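PDB 2HSI: putative peptidase M23 from Pseudomonas aeruginosa PAO1, which is of unknown function but binds a zinc ion and probably acts as a metalloendopeptidase. Local coordinates for residues L154-V158 with M260-V264; G160-F166 with H180-A186; A197-L203 with V214-H218. All blocks are in the same frame, centred on the assembly; numbering follows the deposited sequence.

All three contacts gather on the curled antiparallel sheet of the M23 peptidase domain. Interactions 1 and 2 lie side by side, their centres about 9 Å apart: strand 260-266 of the first pairs with strand 183-185 of the second, and both supply ligands to the same zinc. Interaction 3, the hairpin of strands 199-207 and 213-219, has its centre about 12 Å from interaction 1 and about 20 Å from interaction 2, with strand 222-229 between it and strand 260-266. Along the chain, 154-158 comes first and 260-264 last; interactions 2 and 3 follow one another between them. The zinc lies toward the 183-185 end of this order, about 14 Å from the F215 side chain.

Interaction 1: L154-V158 with M260-V264; sequences LDKPV and MHWNV. With ZN (zinc ion), chain C.
P157 lies over one face of the W262 indole: its CD stands 3.9 Å from the centroid of the six-membered ring, 25° off the normal, in a CH-pi contact with the two side chains at about a right angle. V264 CG2, from the same strand as the indole, covers the opposite face near the rim. L154 approaches from a different side, bringing CD1 to the ring edge 3.6 Å from W262 CZ2. With CG anti to its backbone N (chi1 176°), W262 extends from the strand into this setting, and its NE1 is satisfied by S224. M260 fills the other end. Bent at chi2 (54°), its chain carries CE to 3.7 Å from P157 CG, while V158 and M260 reach toward each other, V158 CG2 lying 3.9 Å from M260 CG. No hydrogen bond joins the two segments, so the loop rests on the strand mainly through apolar packing, in a buried position; F185 and F226 add further aromatic cover. M260, W262 and V264 all face the loop; H261 and N263, the alternate residues, point to the other side of the strand. There H261 ND1 binds zinc at 2.1 Å, and H261 NE2 donates to N263 OD1 at 2.8 Å from above the carbonyl plane. Held at both nitrogens, the imidazole has its rotation fixed. One strand thus divides its two sides between hydrophobic core and metal; H261 is the second histidine of the HxH motif characteristic of M23 peptidases, and here H259 also binds the zinc, with H180 and D184.

Interaction 2: G160-F166 with H180-A186; sequences GPLSSPF and HSGLDFA. With ZN (zinc ion), chain C.
H180 and D184, the two ends of the HxxxD zinc motif of M23 peptidases, are flanked by the extended loop through S164 and P165, which runs along strand 183-185 and joins it by a single backbone bridge between L162 and F185. Three backbone bonds hold the two chains. A186 N reaches P161 O at 2.9 Å, nearly along the C=O axis; S163 N gives to D184 O at 2.7 Å from above the carbonyl plane; D184 N meets S164 O at 2.8 Å, almost straight at 175° and in the carbonyl plane. On one side, L162 CD2 packs on L183 CD1 at 3.8 Å. The F166 ring meets S181 O at its edge, F166 CE1 lying 3.3 Å from that oxygen. On the metal side, D184 OD1 and H180 NE2 bind zinc at 2.0 and 2.2 Å, with H259 and H261 completing the four protein ligands. Chi1 of H180 (-166°) carries the ring toward the loop, and chi2 (-122°) turns its ND1 edge to P165 O, a carbonyl lying near the imidazole plane. The modelled separation of H180 ND1 and P165 O, 2.5 Å, is doubtfully short. If that contact is real, P165 O would be a second-shell partner that helps orient the ring with NE2 on the metal, while the bond from D184 N to S164 O probably steadies the backbone that carries the carboxylate ligand.

Interaction 3: A197-L203 with V214-H218; sequences AAGKVIL and VFVDH
The H218 imidazole is sandwiched between A197 CB on one face, 4.0 Å from the ring centroid, and V216 O over the centre of the opposite face, 3.8 Å above the plane. At its edge, ND1 donates to A198 O at 2.9 Å, a fairly straight bond (163°) that lies in the ring plane but comes from above the plane of the carbonyl. H218 NE2 bonds to S224, so both nitrogens are held. At the other end of the contact, the F215 ring carries L203 CD2 over one face, 4.1 Å from its centroid; the two side chains lie side by side and point the same way, and the ring of Y141 also meets F215. Between these flat groups runs an antiparallel beta hairpin of the peptidase sheet. K200 and D217 form a hydrogen-bonded pair, with D217 N to K200 O at 2.8 Å, and V201 faces V216 in a non-hydrogen-bonded one. A beta bulge then shifts the register by one: I202 N bonds to F215 O at 3.0 Å, and F215 N to L203 O at 2.9 Å, leaving L203 N buried without a partner. The chi1 of I202 (57°) puts CG1 between backbone N and carbonyl carbon, against F215 CB, and directs CG2 to D217 CB at 3.6 Å. Where the strands part, one water donates to both A198 O and H218 O.

Interaction 1: L154-V158 with M260-V264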
# COMPACT_ATOMS: atom_id res chain seq x y z
N LEU A 154 -7.88 1.26 -7.14
CA LEU A 154 -6.78 0.62 -7.86
C LEU A 154 -7.28 -0.43 -8.84
O LEU A 154 -8.30 -1.08 -8.61
CB LEU A 154 -5.82 -0.03 -6.86
CG LEU A 154 -5.15 0.88 -5.84
CD1 LEU A 154 -4.21 0.09 -4.93
CD2 LEU A 154 -4.40 2.01 -6.53
N ASP A 155 -6.55 -0.59 -9.94
CA ASP A 155 -6.80 -1.69 -10.85
C ASP A 155 -6.21 -2.95 -10.25
O ASP A 155 -5.21 -2.90 -9.54
CB ASP A 155 -6.13 -1.46 -12.20
CG ASP A 155 -6.72 -0.29 -12.96
OD1 ASP A 155 -7.86 0.12 -12.68
OD2 ASP A 155 -6.02 0.20 -13.86
N LYS A 156 -6.83 -4.09 -10.55
CA LYS A 156 -6.21 -5.38 -10.32
C LYS A 156 -4.91 -5.42 -11.12
O LYS A 156 -4.89 -5.03 -12.28
CB LYS A 156 -7.14 -6.52 -10.77
CG LYS A 156 -8.34 -6.73 -9.88
CD LYS A 156 -9.32 -7.70 -10.51
CE LYS A 156 -8.74 -9.09 -10.60
NZ LYS A 156 -9.69 -10.04 -11.25
N PRO A 157 -3.81 -5.84 -10.47
CA PRO A 157 -2.51 -5.92 -11.15
C PRO A 157 -2.39 -7.08 -12.14
O PRO A 157 -1.52 -7.05 -13.01
CB PRO A 157 -1.52 -6.08 -10.00
CG PRO A 157 -2.30 -6.59 -8.87
CD PRO A 157 -3.73 -6.23 -9.05
N VAL A 158 -3.26 -8.09 -12.01
CA VAL A 158 -3.35 -9.17 -13.00
C VAL A 158 -4.81 -9.49 -13.33
O VAL A 158 -5.68 -9.36 -12.46
CB VAL A 158 -2.64 -10.47 -12.52
CG1 VAL A 158 -1.12 -10.33 -12.58
CG2 VAL A 158 -3.07 -10.84 -11.13
N MET A 260 1.58 -15.18 -7.22
CA MET A 260 1.30 -13.76 -7.43
C MET A 260 0.87 -13.12 -6.10
O MET A 260 -0.25 -13.31 -5.64
CB MET A 260 0.22 -13.64 -8.51
CG MET A 260 -0.36 -12.25 -8.71
SD MET A 260 0.86 -10.98 -9.00
CE MET A 260 -0.08 -9.54 -8.51
N HIS A 261 1.79 -12.38 -5.47
CA HIS A 261 1.52 -11.73 -4.19
C HIS A 261 1.60 -10.21 -4.32
O HIS A 261 2.59 -9.67 -4.82
CB HIS A 261 2.47 -12.23 -3.10
CG HIS A 261 2.19 -11.66 -1.74
ND1 HIS A 261 1.45 -12.32 -0.79
CD2 HIS A 261 2.57 -10.49 -1.16
CE1 HIS A 261 1.37 -11.58 0.31
NE2 HIS A 261 2.04 -10.47 0.10
N TRP A 262 0.55 -9.54 -3.85
CA TRP A 262 0.44 -8.07 -3.88
C TRP A 262 0.20 -7.51 -2.48
O TRP A 262 -0.79 -7.87 -1.82
CB TRP A 262 -0.70 -7.68 -4.83
CG TRP A 262 -1.04 -6.19 -4.94
CD1 TRP A 262 -0.18 -5.14 -4.82
CD2 TRP A 262 -2.32 -5.63 -5.23
NE1 TRP A 262 -0.85 -3.95 -5.01
CE2 TRP A 262 -2.17 -4.23 -5.26
CE3 TRP A 262 -3.60 -6.17 -5.46
CZ2 TRP A 262 -3.23 -3.35 -5.51
CZ3 TRP A 262 -4.66 -5.30 -5.70
CH2 TRP A 262 -4.47 -3.91 -5.73
N ASN A 263 1.12 -6.66 -2.02
CA ASN A 263 0.94 -5.89 -0.78
C ASN A 263 0.54 -4.47 -1.10
O ASN A 263 1.04 -3.90 -2.06
CB ASN A 263 2.24 -5.83 0.03
CG ASN A 263 2.60 -7.15 0.66
OD1 ASN A 263 1.73 -7.90 1.09
ND2 ASN A 263 3.89 -7.44 0.73
N VAL A 264 -0.36 -3.90 -0.29
CA VAL A 264 -0.65 -2.46 -0.33
C VAL A 264 -0.37 -1.89 1.05
O VAL A 264 -0.83 -2.42 2.06
CB VAL A 264 -2.11 -2.15 -0.74
CG1 VAL A 264 -2.43 -0.65 -0.55
CG2 VAL A 264 -2.36 -2.53 -2.19
ZN ZN C . 0.51 -14.20 -0.95

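Interaction 2: G160-F166 with H180-A186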
# COMPACT_ATOMS: atom_id res chain seq x y z
N GLY A 160 -7.03 -12.01 -13.39
CA GLY A 160 -7.27 -13.35 -12.89
C GLY A 160 -8.00 -13.32 -11.56
O GLY A 160 -8.07 -12.27 -10.92
N PRO A 161 -8.54 -14.48 -11.13
CA PRO A 161 -9.32 -14.57 -9.89
C PRO A 161 -8.44 -14.41 -8.66
O PRO A 161 -7.26 -14.77 -8.69
CB PRO A 161 -9.89 -15.99 -9.94
CG PRO A 161 -9.69 -16.46 -11.36
CD PRO A 161 -8.45 -15.78 -11.82
N LEU A 162 -9.02 -13.85 -7.60
CA LEU A 162 -8.34 -13.70 -6.31
C LEU A 162 -8.18 -15.08 -5.68
O LEU A 162 -9.04 -15.95 -5.84
CB LEU A 162 -9.13 -12.78 -5.36
CG LEU A 162 -9.77 -11.47 -5.86
CD1 LEU A 162 -11.24 -11.69 -6.20
CD2 LEU A 162 -9.66 -10.40 -4.79
N SER A 163 -7.08 -15.26 -4.96
CA SER A 163 -6.79 -16.51 -4.28
C SER A 163 -6.83 -16.28 -2.77
O SER A 163 -7.90 -16.04 -2.21
CB SER A 163 -5.44 -17.08 -4.75
OG SER A 163 -5.13 -18.29 -4.10
N SER A 164 -5.67 -16.34 -2.11
CA SER A 164 -5.59 -16.12 -0.67
C SER A 164 -5.79 -14.66 -0.24
O SER A 164 -5.24 -13.74 -0.85
CB SER A 164 -4.25 -16.65 -0.12
OG SER A 164 -4.20 -18.06 -0.17
N PRO A 165 -6.62 -14.44 0.81
CA PRO A 165 -6.72 -13.24 1.67
C PRO A 165 -5.43 -13.14 2.53
O PRO A 165 -4.78 -14.17 2.66
CB PRO A 165 -7.95 -13.57 2.54
CG PRO A 165 -8.68 -14.64 1.82
CD PRO A 165 -7.60 -15.46 1.21
N PHE A 166 -5.03 -12.02 3.16
CA PHE A 166 -5.79 -10.87 3.73
C PHE A 166 -7.28 -10.98 4.06
O PHE A 166 -7.66 -11.36 5.16
CB PHE A 166 -5.47 -9.51 3.08
CG PHE A 166 -4.88 -8.51 4.05
CD1 PHE A 166 -3.60 -8.02 3.88
CD2 PHE A 166 -5.62 -8.07 5.16
CE1 PHE A 166 -3.05 -7.10 4.79
CE2 PHE A 166 -5.08 -7.16 6.07
CZ PHE A 166 -3.78 -6.67 5.88
N HIS A 180 -0.82 -13.61 6.64
CA HIS A 180 -0.73 -13.30 5.21
C HIS A 180 -0.96 -11.80 4.98
O HIS A 180 -2.09 -11.31 5.07
CB HIS A 180 -1.72 -14.16 4.40
CG HIS A 180 -1.47 -14.15 2.93
ND1 HIS A 180 -2.42 -13.74 2.02
CD2 HIS A 180 -0.39 -14.51 2.20
CE1 HIS A 180 -1.93 -13.85 0.79
NE2 HIS A 180 -0.70 -14.31 0.88
N SER A 181 0.12 -11.09 4.69
CA SER A 181 0.14 -9.62 4.70
C SER A 181 -0.29 -8.95 3.40
O SER A 181 -0.20 -7.72 3.27
CB SER A 181 1.53 -9.12 5.13
OG SER A 181 2.54 -9.61 4.25
N GLY A 182 -0.77 -9.75 2.44
CA GLY A 182 -1.27 -9.23 1.16
C GLY A 182 -2.37 -10.06 0.53
O GLY A 182 -3.02 -10.86 1.20
N LEU A 183 -2.56 -9.87 -0.78
CA LEU A 183 -3.60 -10.55 -1.54
C LEU A 183 -3.00 -11.40 -2.67
O LEU A 183 -2.16 -10.93 -3.43
CB LEU A 183 -4.60 -9.53 -2.11
CG LEU A 183 -5.71 -9.95 -3.08
CD1 LEU A 183 -6.69 -10.93 -2.43
CD2 LEU A 183 -6.42 -8.72 -3.63
N ASP A 184 -3.45 -12.66 -2.76
CA ASP A 184 -3.00 -13.55 -3.84
C ASP A 184 -3.97 -13.59 -5.00
O ASP A 184 -5.17 -13.36 -4.84
CB ASP A 184 -2.79 -14.97 -3.32
CG ASP A 184 -1.46 -15.17 -2.65
OD1 ASP A 184 -0.69 -14.18 -2.52
OD2 ASP A 184 -1.17 -16.31 -2.24
N PHE A 185 -3.42 -13.89 -6.18
CA PHE A 185 -4.22 -14.13 -7.38
C PHE A 185 -3.81 -15.47 -7.98
O PHE A 185 -2.62 -15.79 -8.06
CB PHE A 185 -4.03 -13.02 -8.41
CG PHE A 185 -4.52 -11.67 -7.96
CD1 PHE A 185 -5.80 -11.25 -8.28
CD2 PHE A 185 -3.68 -10.82 -7.23
CE1 PHE A 185 -6.26 -10.00 -7.87
CE2 PHE A 185 -4.14 -9.57 -6.82
CZ PHE A 185 -5.43 -9.15 -7.13
N ALA A 186 -4.81 -16.25 -8.39
CA ALA A 186 -4.60 -17.52 -9.08
C ALA A 186 -4.32 -17.28 -10.56
O ALA A 186 -5.25 -17.24 -11.38
CB ALA A 186 -5.80 -18.44 -8.88
ZN ZN C . 0.51 -14.20 -0.95

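Interaction 3: A197-L203 with V214-H218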
# COMPACT_ATOMS: atom_id res chain seq x y z
N ALA A 197 -1.81 1.73 -9.93
CA ALA A 197 -1.87 3.18 -10.11
C ALA A 197 -0.51 3.62 -10.60
O ALA A 197 0.44 2.83 -10.54
CB ALA A 197 -2.18 3.88 -8.77
N ALA A 198 -0.38 4.87 -11.03
CA ALA A 198 0.93 5.40 -11.43
C ALA A 198 1.86 5.48 -10.22
O ALA A 198 1.41 5.52 -9.08
CB ALA A 198 0.81 6.77 -12.08
N GLY A 199 3.16 5.47 -10.47
CA GLY A 199 4.12 5.57 -9.37
C GLY A 199 5.55 5.42 -9.78
O GLY A 199 5.85 5.15 -10.95
N LYS A 200 6.45 5.61 -8.82
CA LYS A 200 7.87 5.48 -9.06
C LYS A 200 8.37 4.18 -8.42
O LYS A 200 8.00 3.86 -7.28
CB LYS A 200 8.61 6.70 -8.48
CG LYS A 200 10.12 6.71 -8.73
CD LYS A 200 10.79 7.91 -8.06
CE LYS A 200 10.38 9.22 -8.73
NZ LYS A 200 11.37 10.30 -8.49
N VAL A 201 9.19 3.43 -9.16
CA VAL A 201 9.84 2.22 -8.63
C VAL A 201 10.90 2.66 -7.61
O VAL A 201 11.89 3.29 -7.97
CB VAL A 201 10.47 1.36 -9.76
CG1 VAL A 201 11.08 0.08 -9.19
CG2 VAL A 201 9.41 1.02 -10.82
N ILE A 202 10.65 2.37 -6.34
CA ILE A 202 11.55 2.81 -5.26
C ILE A 202 12.38 1.67 -4.67
O ILE A 202 13.28 1.92 -3.85
CB ILE A 202 10.78 3.56 -4.14
CG1 ILE A 202 9.67 2.68 -3.54
CG2 ILE A 202 10.26 4.89 -4.67
CD1 ILE A 202 9.17 3.11 -2.14
N LEU A 203 12.10 0.44 -5.09
CA LEU A 203 12.89 -0.72 -4.64
C LEU A 203 12.75 -1.93 -5.55
O LEU A 203 11.66 -2.28 -5.98
CB LEU A 203 12.55 -1.10 -3.18
CG LEU A 203 13.41 -2.18 -2.48
CD1 LEU A 203 14.88 -1.85 -2.54
CD2 LEU A 203 12.99 -2.40 -1.05
N VAL A 214 9.43 -6.00 -6.27
CA VAL A 214 9.38 -4.63 -6.75
C VAL A 214 8.40 -3.78 -5.92
O VAL A 214 7.30 -4.22 -5.63
CB VAL A 214 9.08 -4.55 -8.29
CG1 VAL A 214 7.76 -5.26 -8.67
CG2 VAL A 214 9.10 -3.10 -8.79
N PHE A 215 8.85 -2.60 -5.50
CA PHE A 215 8.01 -1.64 -4.78
C PHE A 215 7.72 -0.43 -5.67
O PHE A 215 8.65 0.16 -6.23
CB PHE A 215 8.73 -1.09 -3.54
CG PHE A 215 8.83 -2.04 -2.38
CD1 PHE A 215 8.25 -1.71 -1.16
CD2 PHE A 215 9.57 -3.22 -2.45
CE1 PHE A 215 8.37 -2.54 -0.06
CE2 PHE A 215 9.68 -4.06 -1.36
CZ PHE A 215 9.08 -3.72 -0.16
N VAL A 216 6.44 -0.07 -5.77
CA VAL A 216 5.99 1.11 -6.52
C VAL A 216 5.34 2.14 -5.58
O VAL A 216 4.33 1.87 -4.91
CB VAL A 216 4.98 0.73 -7.64
CG1 VAL A 216 4.52 1.98 -8.39
CG2 VAL A 216 5.60 -0.26 -8.61
N ASP A 217 5.94 3.32 -5.54
CA ASP A 217 5.46 4.41 -4.68
C ASP A 217 4.41 5.24 -5.43
O ASP A 217 4.73 6.00 -6.32
CB ASP A 217 6.66 5.25 -4.22
CG ASP A 217 6.26 6.48 -3.41
OD1 ASP A 217 5.17 6.49 -2.81
OD2 ASP A 217 7.07 7.44 -3.35
N HIS A 218 3.14 5.09 -5.05
CA HIS A 218 2.07 5.89 -5.65
C HIS A 218 2.03 7.32 -5.11
O HIS A 218 1.33 8.16 -5.66
CB HIS A 218 0.70 5.21 -5.53
CG HIS A 218 0.71 3.77 -5.93
ND1 HIS A 218 1.00 3.36 -7.22
CD2 HIS A 218 0.49 2.64 -5.22
CE1 HIS A 218 0.96 2.04 -7.27
NE2 HIS A 218 0.64 1.58 -6.08
O HOH W 1 0.35 7.87 -8.22